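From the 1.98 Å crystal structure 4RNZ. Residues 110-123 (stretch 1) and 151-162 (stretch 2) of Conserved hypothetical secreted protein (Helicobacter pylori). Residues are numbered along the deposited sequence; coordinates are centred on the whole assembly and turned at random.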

# COMPACT_ATOMS: atom_id res chain seq x y z
N ASN A 110 -6.01 -11.40 -15.41
CA ASN A 110 -6.83 -11.93 -14.34
C ASN A 110 -6.54 -11.27 -12.98
O ASN A 110 -6.62 -11.93 -11.94
N ASP A 111 -6.23 -9.98 -12.98
CA ASP A 111 -5.84 -9.29 -11.76
C ASP A 111 -6.60 -8.00 -11.45
O ASP A 111 -6.23 -6.92 -11.92
N PRO A 112 -7.62 -8.11 -10.62
CA PRO A 112 -8.38 -6.96 -10.14
C PRO A 112 -7.53 -5.91 -9.41
O PRO A 112 -7.84 -4.73 -9.47
N LEU A 113 -6.46 -6.33 -8.76
CA LEU A 113 -5.62 -5.39 -8.02
C LEU A 113 -4.96 -4.39 -8.97
O LEU A 113 -5.00 -3.19 -8.72
N LEU A 114 -4.38 -4.91 -10.06
CA LEU A 114 -3.74 -4.08 -11.08
C LEU A 114 -4.78 -3.17 -11.74
O LEU A 114 -4.50 -1.99 -11.99
N ALA A 115 -5.94 -3.74 -12.05
CA ALA A 115 -7.01 -2.99 -12.72
C ALA A 115 -7.45 -1.84 -11.84
O ALA A 115 -7.56 -0.70 -12.31
N ASN A 116 -7.66 -2.09 -10.55
CA ASN A 116 -8.05 -1.03 -9.60
C ASN A 116 -6.99 0.06 -9.45
O ASN A 116 -7.33 1.24 -9.32
N GLN A 117 -5.72 -0.35 -9.43
CA GLN A 117 -4.62 0.61 -9.39
C GLN A 117 -4.63 1.53 -10.60
O GLN A 117 -4.43 2.73 -10.47
N LEU A 118 -4.88 0.97 -11.78
CA LEU A 118 -4.97 1.83 -12.99
C LEU A 118 -6.14 2.81 -12.95
O LEU A 118 -5.97 3.97 -13.29
N MET A 119 -7.32 2.33 -12.57
CA MET A 119 -8.50 3.19 -12.48
C MET A 119 -8.18 4.33 -11.52
O MET A 119 -8.43 5.50 -11.83
N ASN A 120 -7.60 4.00 -10.38
CA ASN A 120 -7.26 4.99 -9.38
C ASN A 120 -6.20 5.98 -9.84
O ASN A 120 -6.30 7.17 -9.54
N ALA A 121 -5.18 5.51 -10.55
CA ALA A 121 -4.11 6.34 -11.05
C ALA A 121 -4.61 7.36 -12.05
O ALA A 121 -4.07 8.44 -12.16
N TYR A 122 -5.63 6.98 -12.81
CA TYR A 122 -6.21 7.86 -13.83
C TYR A 122 -7.57 8.43 -13.40
O TYR A 122 -8.36 8.87 -14.24
N LYS A 123 -7.84 8.46 -12.09
CA LYS A 123 -9.19 8.80 -11.65
C LYS A 123 -9.67 10.19 -12.09
O LYS A 123 -10.86 10.37 -12.39
N PHE A 151 2.47 -12.07 -3.72
CA PHE A 151 1.82 -11.59 -2.51
C PHE A 151 1.74 -10.08 -2.54
O PHE A 151 2.46 -9.42 -3.29
N GLY A 152 0.88 -9.52 -1.69
CA GLY A 152 0.72 -8.08 -1.60
C GLY A 152 0.06 -7.59 -2.88
O GLY A 152 -0.75 -8.29 -3.48
N GLN A 153 0.45 -6.42 -3.35
CA GLN A 153 -0.18 -5.85 -4.53
C GLN A 153 0.92 -5.59 -5.53
O GLN A 153 2.08 -5.49 -5.17
N PRO A 154 0.54 -5.42 -6.79
CA PRO A 154 1.54 -5.02 -7.77
C PRO A 154 1.93 -3.57 -7.61
O PRO A 154 1.31 -2.80 -6.84
N THR A 155 2.97 -3.19 -8.33
CA THR A 155 3.43 -1.83 -8.37
C THR A 155 3.51 -1.41 -9.84
O THR A 155 4.22 -2.06 -10.64
N ILE A 156 2.80 -0.33 -10.19
CA ILE A 156 2.89 0.23 -11.53
C ILE A 156 4.11 1.11 -11.65
O ILE A 156 4.24 2.08 -10.91
N LYS A 157 5.02 0.76 -12.56
CA LYS A 157 6.20 1.57 -12.80
C LYS A 157 5.95 2.64 -13.85
O LYS A 157 6.46 3.75 -13.75
N MET A 158 5.21 2.27 -14.89
CA MET A 158 4.80 3.18 -15.95
C MET A 158 3.43 2.77 -16.49
O MET A 158 3.10 1.58 -16.60
N ALA A 159 2.62 3.77 -16.81
CA ALA A 159 1.41 3.51 -17.56
C ALA A 159 1.23 4.56 -18.64
O ALA A 159 1.78 5.65 -18.55
N MET A 160 0.48 4.19 -19.66
CA MET A 160 0.18 5.06 -20.80
C MET A 160 -1.20 4.70 -21.33
O MET A 160 -1.55 3.52 -21.49
N VAL A 161 -2.02 5.73 -21.55
CA VAL A 161 -3.27 5.57 -22.28
C VAL A 161 -3.22 6.58 -23.44
O VAL A 161 -2.68 7.68 -23.28
N SER A 162 -3.71 6.16 -24.60
CA SER A 162 -3.73 7.00 -25.81
C SER A 162 -5.17 7.29 -26.15
O SER A 162 -6.03 6.42 -26.06

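Helix 112-121 lies over the strand around Pro154 to Ile156 at 41°, the axes 7.9 Å apart at their closest, and its side chains meet the second stretch as a row of bumps and hollows. The first hollow receives Pro154, whose ring points toward the helix's first turn. Leu113 CB touches Pro154 CD at 3.8 Å, Leu114 CB lies 4.1 Å from Pro154 CG, and Asp111 OD2 is 3.8 Å from that same CG. Asp111 (chi1 t) also caps the helix: Leu113 N donates to its OD1 at 2.9 Å, and Leu114 N reaches its OD2 at 3.3 Å, a weak bond. A puckered ring fits against a first turn whose amides at Leu113 and Leu114 are already bonded to Asp111.

Leu113 (m, t) extends past the proline, its CD1 3.9 Å from Gly152 O. Leu114 (t, p) starts sideways, but its end turns in, placing CD1 4.0 Å from Ile156 CG1. Ile156 (m, t) is the next bump, pointing at the helix; its CD1 comes within 4.0 Å of Leu118 N, so it packs close to the backbone itself.

Between these apolar contacts Gln117 (m, t) supplies the polar rule: one amide that works from both ends. Its NE2 donates to Pro154 O at 2.8 Å and to Gln153 (m, t) OE1 at 3.0 Å, while a water donates to Gln117 OE1 and accepts from Ile156 N. A second water donates to both Leu113 O and Gln153 OE1, tying the helix backbone to the side chain of Gln153.

Beyond the corner at 157, small meets large. Leu118 (t, p) brings CD1 to 3.8 Å from Ala159 CB, and Ala159 CB also sits at the edge of the Tyr122 (m) ring, 4.0 Å from Tyr122 CE2. Val161 (m) covers one face of that ring, with CG1 4.2 Å from its centroid in a CH-pi contact.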

# COMPACT_ATOMS: atom_id res chain seq x y z
CB ASN A 110 -6.66 -13.45 -14.26
CG ASN A 110 -7.77 -14.10 -13.46
OD1 ASN A 110 -8.96 -13.80 -13.64
ND2 ASN A 110 -7.39 -15.00 -12.57
CB ASP A 111 -4.37 -8.99 -11.77
CG ASP A 111 -3.91 -8.37 -10.45
OD1 ASP A 111 -4.62 -8.48 -9.44
OD2 ASP A 111 -2.85 -7.78 -10.45
CB PRO A 112 -9.43 -7.59 -9.22
CG PRO A 112 -9.59 -8.98 -9.74
CD PRO A 112 -8.20 -9.38 -10.16
CB LEU A 113 -4.56 -6.13 -7.22
CG LEU A 113 -5.14 -7.11 -6.18
CD1 LEU A 113 -4.03 -7.96 -5.58
CD2 LEU A 113 -5.90 -6.40 -5.08
CB LEU A 114 -3.05 -4.94 -12.14
CG LEU A 114 -2.30 -4.22 -13.24
CD1 LEU A 114 -1.10 -3.47 -12.71
CD2 LEU A 114 -1.85 -5.19 -14.32
CB ALA A 115 -8.16 -3.92 -13.03
CB ASN A 116 -8.28 -1.59 -8.18
CG ASN A 116 -9.48 -2.48 -8.08
OD1 ASN A 116 -10.39 -2.46 -8.92
ND2 ASN A 116 -9.53 -3.24 -7.00
CB GLN A 117 -3.27 -0.08 -9.33
CG GLN A 117 -2.99 -0.71 -8.00
CD GLN A 117 -1.58 -1.26 -7.86
OE1 GLN A 117 -0.69 -1.00 -8.65
NE2 GLN A 117 -1.38 -2.01 -6.82
CB LEU A 118 -5.02 1.00 -14.27
CG LEU A 118 -4.77 1.91 -15.48
CD1 LEU A 118 -3.29 2.13 -15.73
CD2 LEU A 118 -5.44 1.36 -16.71
CB MET A 119 -9.71 2.42 -11.96
CG MET A 119 -10.19 1.22 -12.76
SD MET A 119 -10.43 1.45 -14.54
CE MET A 119 -8.80 1.07 -15.14
CB ASN A 120 -6.87 4.31 -8.05
CG ASN A 120 -8.08 3.85 -7.26
OD1 ASN A 120 -9.09 4.55 -7.19
ND2 ASN A 120 -7.98 2.67 -6.62
CB ALA A 121 -3.03 5.49 -11.69
CB TYR A 122 -6.33 7.09 -15.15
CG TYR A 122 -5.03 7.00 -15.90
CD1 TYR A 122 -4.62 8.03 -16.74
CD2 TYR A 122 -4.20 5.90 -15.77
CE1 TYR A 122 -3.41 7.98 -17.42
CE2 TYR A 122 -3.00 5.83 -16.46
CZ TYR A 122 -2.60 6.87 -17.28
OH TYR A 122 -1.41 6.79 -17.97
CB LYS A 123 -9.40 8.65 -10.14
CG LYS A 123 -10.79 8.10 -9.86
CD LYS A 123 -11.30 8.28 -8.45
CE LYS A 123 -12.61 7.51 -8.32
NZ LYS A 123 -13.28 7.66 -7.00
CB PHE A 151 2.59 -12.05 -1.26
CG PHE A 151 3.91 -11.37 -1.08
CD1 PHE A 151 5.03 -11.84 -1.72
CD2 PHE A 151 4.03 -10.26 -0.27
CE1 PHE A 151 6.24 -11.19 -1.58
CE2 PHE A 151 5.23 -9.63 -0.10
CZ PHE A 151 6.34 -10.09 -0.76
CB GLN A 153 -0.92 -4.55 -4.18
CG GLN A 153 -2.26 -4.75 -3.44
CD GLN A 153 -3.25 -3.59 -3.63
OE1 GLN A 153 -3.30 -2.94 -4.67
NE2 GLN A 153 -4.04 -3.34 -2.61
CB PRO A 154 0.82 -5.27 -9.11
CG PRO A 154 -0.63 -5.12 -8.79
CD PRO A 154 -0.78 -5.68 -7.40
CB THR A 155 4.80 -1.70 -7.67
OG1 THR A 155 4.67 -2.11 -6.31
CG2 THR A 155 5.30 -0.29 -7.69
CB ILE A 156 1.64 1.07 -11.87
CG1 ILE A 156 0.43 0.14 -11.99
CG2 ILE A 156 1.87 1.89 -13.14
CD1 ILE A 156 -0.90 0.87 -12.07
CB LYS A 157 7.38 0.69 -13.27
CG LYS A 157 7.70 -0.50 -12.36
CD LYS A 157 7.79 -0.13 -10.88
CE LYS A 157 8.84 0.93 -10.59
NZ LYS A 157 10.21 0.53 -11.02
CB MET A 158 5.81 3.18 -17.09
CG MET A 158 5.41 4.10 -18.23
SD MET A 158 6.52 4.00 -19.65
CE MET A 158 6.08 2.43 -20.34
CB ALA A 159 0.20 3.45 -16.65
CB MET A 160 1.22 4.93 -21.90
CG MET A 160 1.04 5.90 -23.07
SD MET A 160 -0.18 5.37 -24.29
CE MET A 160 0.81 4.17 -25.18
CB VAL A 161 -4.52 5.72 -21.39
CG1 VAL A 161 -4.41 4.85 -20.15
CG2 VAL A 161 -4.75 7.17 -21.02
CB SER A 162 -3.11 6.28 -26.99
OG SER A 162 -4.05 5.34 -27.47
O HOH W 1 -5.48 -2.36 -6.10
O HOH W 2 1.07 1.01 -8.24